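Local coordinates for vanadium-dependent bromoperoxidase (Corallina officinalis, PDB 1QHB), which catalyses the halogenation of organic substrates by hydrogen peroxide and bromide, using one bound vanadate per subunit of a homododecamer, at residues V32-N37 with R395-N400; H63-A68 with I107-L112; S238-V243 with C343-A348. All coordinates share one frame; numbering follows the deposited sequence.

Contact 1: residues V32-N37 with R395-N400; sequences VPSFAN and RYQKFN. With PO4 (phosphate ion), chain G.
Ser34 and Gln397 meet through a single hydrogen bond, from the amide NE2 of Gln397 to the hydroxyl OG of Ser34, 2.9 Å long. The N-H...O angle of 170° makes it nearly straight, and OG lies only 5° out of the amide plane, so the amide is turned edge-on to the serine. The Gln397 chain achieves this by folding: with chi2 at -58° it bends, and the amide ends up close to the 32-37 segment although the chain does not set out toward it. Ser34 CB does aim at the helix. Both residues are buried and the pairing covers little surface, which makes it a polar point contact between an extended loop and a helix.

The other end of the amide has its own partner, since Gln397 OE1 accepts from His402 NE2; with both ends engaged, the amide's rotation is likely to be fixed. Next to Ser34, Phe35 and Ala36 pack on Lys588 and Gln595 of a neighbouring subunit, so the loop that meets the helix is itself part of a subunit interface.

One residue further along, Lys398 leaves the helix in a different direction. Its chain runs extended as far as CE and turns only at the last torsion, which brings NZ within 3.0 Å of phosphate O4 in a hydrogen bond. NZ also bonds to Gly482 O, Pro479 O and His478 ND1. Arg406, Ser483, Gly484, His485, Arg545 and His551 complete the anion's shell, with the ion, probably from the crystallisation liquor, lying where vanadate would bind. Helix 376-402 thus carries a loop contact at Gln397 and, at Lys398, part of the anion pocket characteristic of vanadium-dependent haloperoxidases.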
loop_
_atom_site.group_PDB
_atom_site.type_symbol
_atom_site.label_atom_id
_atom_site.label_comp_id
_atom_site.label_asym_id
_atom_site.label_seq_id
_atom_site.Cartn_x
_atom_site.Cartn_y
_atom_site.Cartn_z
ATOM N N VAL A 32 -12.081 -16.571 -19.802
ATOM C CA VAL A 32 -11.710 -17.272 -21.034
ATOM C C VAL A 32 -12.271 -16.464 -22.203
ATOM O O VAL A 32 -13.301 -15.801 -22.123
ATOM C CB VAL A 32 -12.176 -18.722 -21.112
ATOM C CG1 VAL A 32 -11.624 -19.509 -19.900
ATOM C CG2 VAL A 32 -13.672 -18.806 -21.121
ATOM N N PRO A 33 -11.559 -16.499 -23.318
ATOM C CA PRO A 33 -11.984 -15.837 -24.541
ATOM C C PRO A 33 -13.143 -16.562 -25.203
ATOM O O PRO A 33 -13.361 -17.746 -24.953
ATOM C CB PRO A 33 -10.711 -15.820 -25.392
ATOM C CG PRO A 33 -9.853 -16.895 -24.872
ATOM C CD PRO A 33 -10.333 -17.292 -23.503
ATOM N N SER A 34 -13.939 -15.850 -26.009
ATOM C CA SER A 34 -15.050 -16.527 -26.698
ATOM C C SER A 34 -14.689 -16.525 -28.177
ATOM O O SER A 34 -14.298 -15.469 -28.709
ATOM C CB SER A 34 -16.334 -15.758 -26.441
ATOM O OG SER A 34 -16.871 -16.013 -25.142
ATOM N N PHE A 35 -14.708 -17.667 -28.853
ATOM C CA PHE A 35 -14.390 -17.691 -30.288
ATOM C C PHE A 35 -15.685 -17.864 -31.077
ATOM O O PHE A 35 -16.513 -18.664 -30.677
ATOM C CB PHE A 35 -13.448 -18.864 -30.589
ATOM C CG PHE A 35 -12.184 -18.786 -29.770
ATOM C CD1 PHE A 35 -11.143 -17.940 -30.149
ATOM C CD2 PHE A 35 -12.054 -19.555 -28.615
ATOM C CE1 PHE A 35 -9.984 -17.854 -29.393
ATOM C CE2 PHE A 35 -10.877 -19.491 -27.892
ATOM C CZ PHE A 35 -9.845 -18.643 -28.263
ATOM N N ALA A 36 -15.886 -17.117 -32.159
ATOM C CA ALA A 36 -17.094 -17.329 -32.969
ATOM C C ALA A 36 -16.717 -18.283 -34.114
ATOM O O ALA A 36 -15.518 -18.455 -34.319
ATOM C CB ALA A 36 -17.626 -16.004 -33.496
ATOM N N ASN A 37 -17.683 -18.793 -34.855
ATOM C CA ASN A 37 -17.436 -19.733 -35.940
ATOM C C ASN A 37 -16.900 -19.143 -37.241
ATOM O O ASN A 37 -16.595 -19.965 -38.108
ATOM C CB ASN A 37 -18.720 -20.575 -36.190
ATOM C CG ASN A 37 -19.858 -19.806 -36.824
ATOM O OD1 ASN A 37 -19.715 -18.689 -37.328
ATOM N ND2 ASN A 37 -21.039 -20.396 -36.868
ATOM N N ARG A 395 -26.512 -13.031 -22.914
ATOM C CA ARG A 395 -26.656 -11.861 -23.793
ATOM C C ARG A 395 -25.325 -11.445 -24.401
ATOM O O ARG A 395 -25.188 -11.027 -25.525
ATOM C CB ARG A 395 -27.316 -10.686 -23.015
ATOM C CG ARG A 395 -28.801 -10.962 -22.754
ATOM C CD ARG A 395 -29.661 -10.564 -23.941
ATOM N NE ARG A 395 -30.927 -11.337 -23.978
ATOM C CZ ARG A 395 -32.097 -10.726 -24.196
ATOM N NH1 ARG A 395 -32.142 -9.399 -24.356
ATOM N NH2 ARG A 395 -33.224 -11.407 -24.236
ATOM N N TYR A 396 -24.210 -11.585 -23.696
ATOM C CA TYR A 396 -22.887 -11.320 -24.179
ATOM C C TYR A 396 -22.604 -12.284 -25.328
ATOM O O TYR A 396 -22.101 -11.885 -26.372
ATOM C CB TYR A 396 -21.858 -11.433 -23.054
ATOM C CG TYR A 396 -20.457 -11.134 -23.530
ATOM C CD1 TYR A 396 -20.097 -9.848 -23.957
ATOM C CD2 TYR A 396 -19.511 -12.147 -23.538
ATOM C CE1 TYR A 396 -18.793 -9.592 -24.395
ATOM C CE2 TYR A 396 -18.222 -11.882 -23.975
ATOM C CZ TYR A 396 -17.865 -10.619 -24.398
ATOM O OH TYR A 396 -16.557 -10.422 -24.783
ATOM N N GLN A 397 -22.928 -13.547 -25.185
ATOM C CA GLN A 397 -22.697 -14.526 -26.234
ATOM C C GLN A 397 -23.624 -14.185 -27.397
ATOM O O GLN A 397 -23.226 -14.105 -28.535
ATOM C CB GLN A 397 -22.999 -15.952 -25.734
ATOM C CG GLN A 397 -22.044 -16.482 -24.633
ATOM C CD GLN A 397 -20.588 -16.465 -25.114
ATOM O OE1 GLN A 397 -20.214 -16.982 -26.164
ATOM N NE2 GLN A 397 -19.697 -15.834 -24.360
ATOM N N LYS A 398 -24.927 -13.984 -27.170
ATOM C CA LYS A 398 -25.864 -13.739 -28.241
ATOM C C LYS A 398 -25.432 -12.573 -29.135
ATOM O O LYS A 398 -25.367 -12.703 -30.333
ATOM C CB LYS A 398 -27.271 -13.394 -27.728
ATOM C CG LYS A 398 -28.147 -14.516 -27.268
ATOM C CD LYS A 398 -29.266 -13.937 -26.397
ATOM C CE LYS A 398 -30.229 -15.059 -25.952
ATOM N NZ LYS A 398 -31.030 -15.528 -27.115
ATOM N N PHE A 399 -25.277 -11.404 -28.523
ATOM C CA PHE A 399 -25.046 -10.189 -29.287
ATOM C C PHE A 399 -23.595 -9.760 -29.506
ATOM O O PHE A 399 -23.298 -9.206 -30.574
ATOM C CB PHE A 399 -25.718 -9.076 -28.490
ATOM C CG PHE A 399 -27.180 -8.904 -28.643
ATOM C CD1 PHE A 399 -27.723 -8.304 -29.780
ATOM C CD2 PHE A 399 -28.043 -9.293 -27.603
ATOM C CE1 PHE A 399 -29.117 -8.162 -29.872
ATOM C CE2 PHE A 399 -29.405 -9.110 -27.679
ATOM C CZ PHE A 399 -29.925 -8.563 -28.837
ATOM N N ASN A 400 -22.752 -9.904 -28.468
ATOM C CA ASN A 400 -21.411 -9.372 -28.604
ATOM C C ASN A 400 -20.498 -10.351 -29.303
ATOM O O ASN A 400 -19.578 -9.835 -29.937
ATOM C CB ASN A 400 -20.834 -9.015 -27.220
ATOM C CG ASN A 400 -21.673 -7.954 -26.538
ATOM O OD1 ASN A 400 -22.645 -8.258 -25.825
ATOM N ND2 ASN A 400 -21.287 -6.675 -26.704
HETATM P P PO4 G . -34.844 -17.359 -26.055
HETATM O O1 PO4 G . -35.377 -17.401 -27.443
HETATM O O2 PO4 G . -35.064 -18.648 -25.339
HETATM O O3 PO4 G . -35.490 -16.255 -25.324
HETATM O O4 PO4 G . -33.359 -17.120 -26.183
#

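Contact 2: residues H63-A68 with I107-L112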
loop_
_atom_site.group_PDB
_atom_site.type_symbol
_atom_site.label_atom_id
_atom_site.label_comp_id
_atom_site.label_asym_id
_atom_site.label_seq_id
_atom_site.Cartn_x
_atom_site.Cartn_y
_atom_site.Cartn_z
ATOM N N HIS A 63 -34.598 -5.751 -45.169
ATOM C CA HIS A 63 -34.152 -6.830 -46.039
ATOM C C HIS A 63 -34.676 -6.659 -47.463
ATOM O O HIS A 63 -35.617 -5.897 -47.698
ATOM C CB HIS A 63 -34.576 -8.199 -45.518
ATOM C CG HIS A 63 -34.086 -8.518 -44.141
ATOM N ND1 HIS A 63 -34.608 -8.009 -42.968
ATOM C CD2 HIS A 63 -33.039 -9.293 -43.797
ATOM C CE1 HIS A 63 -33.917 -8.519 -41.954
ATOM N NE2 HIS A 63 -32.951 -9.289 -42.416
ATOM N N ASP A 64 -34.026 -7.373 -48.388
ATOM C CA ASP A 64 -34.436 -7.312 -49.781
ATOM C C ASP A 64 -35.443 -8.431 -49.997
ATOM O O ASP A 64 -35.718 -9.103 -49.002
ATOM C CB ASP A 64 -33.277 -7.361 -50.766
ATOM C CG ASP A 64 -32.486 -8.616 -50.819
ATOM O OD1 ASP A 64 -32.895 -9.632 -50.202
ATOM O OD2 ASP A 64 -31.405 -8.658 -51.481
ATOM N N ASP A 65 -35.923 -8.661 -51.216
ATOM C CA ASP A 65 -36.902 -9.708 -51.462
ATOM C C ASP A 65 -36.373 -11.115 -51.304
ATOM O O ASP A 65 -37.149 -12.077 -51.356
ATOM C CB ASP A 65 -37.410 -9.638 -52.920
ATOM C CG ASP A 65 -38.146 -8.348 -53.202
ATOM O OD1 ASP A 65 -38.645 -7.728 -52.243
ATOM O OD2 ASP A 65 -38.212 -7.985 -54.390
ATOM N N ASN A 66 -35.063 -11.296 -51.210
ATOM C CA ASN A 66 -34.519 -12.643 -51.031
ATOM C C ASN A 66 -34.190 -12.845 -49.548
ATOM O O ASN A 66 -33.618 -13.879 -49.196
ATOM C CB ASN A 66 -33.273 -12.815 -51.858
ATOM C CG ASN A 66 -33.425 -12.968 -53.345
ATOM O OD1 ASN A 66 -32.507 -12.566 -54.072
ATOM N ND2 ASN A 66 -34.493 -13.604 -53.760
ATOM N N GLY A 67 -34.453 -11.846 -48.730
ATOM C CA GLY A 67 -34.194 -11.988 -47.294
ATOM C C GLY A 67 -32.767 -11.599 -46.880
ATOM O O GLY A 67 -32.400 -11.781 -45.713
ATOM N N ALA A 68 -31.993 -10.966 -47.753
ATOM C CA ALA A 68 -30.662 -10.528 -47.364
ATOM C C ALA A 68 -30.751 -9.056 -46.994
ATOM O O ALA A 68 -31.583 -8.353 -47.601
ATOM C CB ALA A 68 -29.666 -10.656 -48.514
ATOM N N ILE A 107 -44.169 0.624 -44.585
ATOM C CA ILE A 107 -44.791 0.071 -45.779
ATOM C C ILE A 107 -44.342 -1.389 -45.849
ATOM O O ILE A 107 -43.147 -1.704 -45.999
ATOM C CB ILE A 107 -44.442 0.831 -47.069
ATOM C CG1 ILE A 107 -44.918 2.285 -46.907
ATOM C CG2 ILE A 107 -45.083 0.166 -48.270
ATOM C CD1 ILE A 107 -44.333 3.221 -47.946
ATOM N N TRP A 108 -45.287 -2.296 -45.653
ATOM C CA TRP A 108 -44.956 -3.702 -45.553
ATOM C C TRP A 108 -45.162 -4.367 -46.899
ATOM O O TRP A 108 -45.906 -3.751 -47.680
ATOM C CB TRP A 108 -45.885 -4.375 -44.524
ATOM C CG TRP A 108 -45.734 -3.781 -43.156
ATOM C CD1 TRP A 108 -46.672 -3.088 -42.458
ATOM C CD2 TRP A 108 -44.583 -3.877 -42.314
ATOM N NE1 TRP A 108 -46.166 -2.691 -41.235
ATOM C CE2 TRP A 108 -44.879 -3.200 -41.125
ATOM C CE3 TRP A 108 -43.322 -4.460 -42.468
ATOM C CZ2 TRP A 108 -43.962 -3.069 -40.074
ATOM C CZ3 TRP A 108 -42.409 -4.327 -41.457
ATOM C CH2 TRP A 108 -42.736 -3.637 -40.276
ATOM N N ARG A 109 -44.662 -5.569 -47.088
ATOM C CA ARG A 109 -44.901 -6.288 -48.330
ATOM C C ARG A 109 -46.256 -6.992 -48.320
ATOM O O ARG A 109 -46.953 -7.084 -49.346
ATOM C CB ARG A 109 -43.830 -7.371 -48.535
ATOM C CG ARG A 109 -42.426 -6.784 -48.765
ATOM C CD ARG A 109 -41.416 -7.955 -48.809
ATOM N NE ARG A 109 -40.174 -7.451 -49.413
ATOM C CZ ARG A 109 -39.160 -6.886 -48.778
ATOM N NH1 ARG A 109 -39.183 -6.773 -47.446
ATOM N NH2 ARG A 109 -38.125 -6.471 -49.500
ATOM N N SER A 110 -46.638 -7.592 -47.186
ATOM C CA SER A 110 -47.876 -8.349 -47.149
ATOM C C SER A 110 -49.126 -7.520 -46.886
ATOM O O SER A 110 -49.138 -6.498 -46.226
ATOM C CB SER A 110 -47.771 -9.486 -46.116
ATOM O OG SER A 110 -47.861 -8.981 -44.803
ATOM N N ASP A 111 -50.198 -7.980 -47.548
ATOM C CA ASP A 111 -51.532 -7.391 -47.387
ATOM C C ASP A 111 -51.955 -7.463 -45.938
ATOM O O ASP A 111 -52.402 -6.480 -45.331
ATOM C CB ASP A 111 -52.512 -8.159 -48.274
ATOM C CG ASP A 111 -52.271 -7.904 -49.760
ATOM O OD1 ASP A 111 -51.614 -6.891 -50.093
ATOM O OD2 ASP A 111 -52.736 -8.702 -50.613
ATOM N N LEU A 112 -51.679 -8.618 -45.322
ATOM C CA LEU A 112 -51.926 -8.825 -43.898
ATOM C C LEU A 112 -51.257 -7.772 -43.044
ATOM O O LEU A 112 -52.030 -7.220 -42.242
ATOM C CB LEU A 112 -51.461 -10.250 -43.563
ATOM C CG LEU A 112 -51.816 -10.602 -42.099
ATOM C CD1 LEU A 112 -53.321 -10.517 -41.842
ATOM C CD2 LEU A 112 -51.299 -11.977 -41.733
#
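Arg109 reaches across to the 63-68 loop and satisfies two acceptors there with the edge of its guanidinium. NE and NH2 both donate to the same carboxylate oxygen, Asp65 OD1, in a side-on salt bridge with an NE to OD1 distance of 3.2 Å and an NH2 to OD1 distance of 3.1 Å. OD1 lies close to the guanidinium plane, while the carboxylate and guanidinium planes stand 85° apart; in this near-perpendicular setting both donors converge on one oxygen. The NH2 group also gives a hydrogen bond to the backbone His63 O, 3.1 Å away, with the donor tilted 35° from that carbonyl's plane. NH1 forms a salt bridge to Asp303, so each of the three guanidinium nitrogens has an acceptor. The chain is extended from CG to NE, which carries the head group to the loop.

Asp65 sits in a type I beta turn from Asp64 to Gly67, closed by a bond from Gly67 N to Asp64 O, and His63 comes just before it. Asn66 N donates to Asp64 OD1 at 2.9 Å, an Asx turn; the same oxygen takes a second bond, from Ala68 N on the opposite face of the carboxylate, also at 2.9 Å. Gly67 adopts a positive phi, 88°, at which a CB would collide with the carbonyl oxygen of Asn66. Were Arg109 replaced by an alanine, Asp65 and Asp303 would probably lose the positive charge they share, and His63 O its guanidinium donor.

Next along the chain from Arg109, Ser110 is the N-cap of helix 111-115, its OG accepting from Ala113 N. That hydroxyl also bonds to Asp300 OD2, while Arg109 N bonds to OD1 of the same carboxylate. His63 N is bonded to Asp303 OD1, and its imidazole NE2 to Thr58 OG1.

Contact 3: residues S238-V243 with C343-A348; sequences SQFIIV and CLILLA
Phe240 packs against Ile345 and Leu346 in an apolar loop-on-helix contact, where a loop packs on helix 337-349, away from the annotated sites. Leu346 CD2 comes to Phe240 CZ at 3.6 Å, approaching the ring obliquely, with the two side chains crossing at about a right angle. Ile345 uses both of its branches. CG2, which lies anti to the backbone N, meets the edge of the Phe240 ring at CD1, 4.1 Å away. The other branch extends outward (chi2 171°), placing CD1 beside two backbone oxygens of the loop and 4.4 Å from Val243 CG2.

Further out, the loop is held in its folded form by its own bonds. Gln239 O accepts from both Ile242 N and Val243 N, and Ser238 OG accepts from Phe240 N in an ST turn. Helix 530-548 borders the loop, with Leu534 and Glu533 touching Phe240, while Ile271 of strand 270-273 touches Ile345. Gln280 NE2 donates to both Phe240 O and Val243 O, the same oxygens that Ile345 CD1 approaches, at 3.6 Å from Phe240 O and 3.5 Å from Val243 O.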
loop_
_atom_site.group_PDB
_atom_site.type_symbol
_atom_site.label_atom_id
_atom_site.label_comp_id
_atom_site.label_asym_id
_atom_site.label_seq_id
_atom_site.Cartn_x
_atom_site.Cartn_y
_atom_site.Cartn_z
ATOM N N SER A 238 -41.336 -34.257 -17.897
ATOM C CA SER A 238 -40.878 -34.326 -16.528
ATOM C C SER A 238 -42.118 -34.435 -15.691
ATOM O O SER A 238 -43.100 -33.691 -15.944
ATOM C CB SER A 238 -40.120 -33.007 -16.206
ATOM O OG SER A 238 -39.878 -32.954 -14.788
ATOM N N GLN A 239 -42.075 -35.161 -14.569
ATOM C CA GLN A 239 -43.226 -35.197 -13.680
ATOM C C GLN A 239 -43.572 -33.793 -13.212
ATOM O O GLN A 239 -44.721 -33.446 -12.915
ATOM C CB GLN A 239 -42.909 -36.036 -12.405
ATOM C CG GLN A 239 -42.609 -37.510 -12.723
ATOM C CD GLN A 239 -43.847 -38.158 -13.361
ATOM O OE1 GLN A 239 -44.901 -38.272 -12.721
ATOM N NE2 GLN A 239 -43.656 -38.495 -14.628
ATOM N N PHE A 240 -42.589 -32.919 -13.065
ATOM C CA PHE A 240 -42.764 -31.597 -12.485
ATOM C C PHE A 240 -43.530 -30.595 -13.327
ATOM O O PHE A 240 -43.879 -29.511 -12.779
ATOM C CB PHE A 240 -41.365 -31.019 -12.124
ATOM C CG PHE A 240 -40.662 -31.833 -11.056
ATOM C CD1 PHE A 240 -41.254 -32.143 -9.856
ATOM C CD2 PHE A 240 -39.387 -32.293 -11.275
ATOM C CE1 PHE A 240 -40.572 -32.862 -8.887
ATOM C CE2 PHE A 240 -38.710 -33.043 -10.328
ATOM C CZ PHE A 240 -39.295 -33.332 -9.140
ATOM N N ILE A 241 -43.781 -30.900 -14.590
ATOM C CA ILE A 241 -44.581 -30.017 -15.435
ATOM C C ILE A 241 -45.988 -30.552 -15.663
ATOM O O ILE A 241 -46.779 -29.868 -16.330
ATOM C CB ILE A 241 -43.830 -29.700 -16.740
ATOM C CG1 ILE A 241 -44.183 -28.300 -17.299
ATOM C CG2 ILE A 241 -43.872 -30.774 -17.792
ATOM C CD1 ILE A 241 -43.358 -27.928 -18.465
ATOM N N ILE A 242 -46.373 -31.676 -15.059
ATOM C CA ILE A 242 -47.706 -32.212 -15.179
ATOM C C ILE A 242 -48.330 -32.591 -13.847
ATOM O O ILE A 242 -49.563 -32.534 -13.768
ATOM C CB ILE A 242 -47.831 -33.488 -16.036
ATOM C CG1 ILE A 242 -46.841 -34.571 -15.590
ATOM C CG2 ILE A 242 -47.717 -33.155 -17.506
ATOM C CD1 ILE A 242 -47.022 -35.874 -16.359
ATOM N N VAL A 243 -47.636 -33.010 -12.793
ATOM C CA VAL A 243 -48.353 -33.395 -11.595
ATOM C C VAL A 243 -48.515 -32.201 -10.652
ATOM O O VAL A 243 -47.760 -31.213 -10.697
ATOM C CB VAL A 243 -47.645 -34.492 -10.782
ATOM C CG1 VAL A 243 -47.286 -35.657 -11.683
ATOM C CG2 VAL A 243 -46.372 -33.935 -10.131
ATOM N N CYS A 343 -39.735 -26.609 -7.558
ATOM C CA CYS A 343 -39.409 -26.410 -6.165
ATOM C C CYS A 343 -40.573 -26.461 -5.215
ATOM O O CYS A 343 -40.457 -27.128 -4.197
ATOM C CB CYS A 343 -38.671 -25.064 -5.999
ATOM S SG CYS A 343 -37.873 -24.767 -4.396
ATOM N N LEU A 344 -41.683 -25.837 -5.568
ATOM C CA LEU A 344 -42.888 -25.878 -4.747
ATOM C C LEU A 344 -43.459 -27.288 -4.603
ATOM O O LEU A 344 -43.889 -27.627 -3.508
ATOM C CB LEU A 344 -43.919 -24.924 -5.322
ATOM C CG LEU A 344 -43.626 -23.420 -5.295
ATOM C CD1 LEU A 344 -44.659 -22.708 -6.168
ATOM C CD2 LEU A 344 -43.711 -22.872 -3.880
ATOM N N ILE A 345 -43.409 -28.116 -5.637
ATOM C CA ILE A 345 -43.861 -29.507 -5.552
ATOM C C ILE A 345 -42.963 -30.254 -4.556
ATOM O O ILE A 345 -43.444 -31.047 -3.744
ATOM C CB ILE A 345 -43.790 -30.141 -6.949
ATOM C CG1 ILE A 345 -44.915 -29.545 -7.836
ATOM C CG2 ILE A 345 -44.013 -31.654 -6.893
ATOM C CD1 ILE A 345 -44.818 -29.928 -9.312
ATOM N N LEU A 346 -41.643 -30.068 -4.685
ATOM C CA LEU A 346 -40.667 -30.752 -3.854
ATOM C C LEU A 346 -40.884 -30.335 -2.417
ATOM O O LEU A 346 -40.895 -31.205 -1.535
ATOM C CB LEU A 346 -39.216 -30.474 -4.272
ATOM C CG LEU A 346 -38.780 -30.923 -5.663
ATOM C CD1 LEU A 346 -37.439 -30.372 -6.086
ATOM C CD2 LEU A 346 -38.725 -32.448 -5.725
ATOM N N LEU A 347 -41.133 -29.032 -2.159
ATOM C CA LEU A 347 -41.341 -28.658 -0.760
ATOM C C LEU A 347 -42.620 -29.256 -0.227
ATOM O O LEU A 347 -42.651 -29.790 0.902
ATOM C CB LEU A 347 -41.362 -27.139 -0.551
ATOM C CG LEU A 347 -40.015 -26.434 -0.799
ATOM C CD1 LEU A 347 -40.207 -24.938 -0.935
ATOM C CD2 LEU A 347 -39.082 -26.780 0.374
ATOM N N ALA A 348 -43.703 -29.145 -0.997
ATOM C CA ALA A 348 -44.992 -29.679 -0.557
ATOM C C ALA A 348 -44.974 -31.198 -0.408
ATOM O O ALA A 348 -45.559 -31.770 0.503
ATOM C CB ALA A 348 -46.036 -29.230 -1.584
#

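How the contacts relate
Along the chain, contact 1 spans the other two: its segments lie 358 residues apart, and contact 2 followed by contact 3 falls between them, in series. The centres are about 30 Å apart for contacts 1 and 2, about 34 Å for 1 and 3, and about 45 Å for 2 and 3, and no pair touches. Contact 3 lies across the chain's centre from the other two. Contacts 1 and 2 both draw on the connection between helices 11-28 and 72-84, which contact 1 joins to helix 376-402. The earlier part of that helix packs on Cys343 and Leu347 of helix 337-349, where contact 3 brings in the loop before strand 251-253. Of the three, only contact 1 holds a residue of the vanadate site.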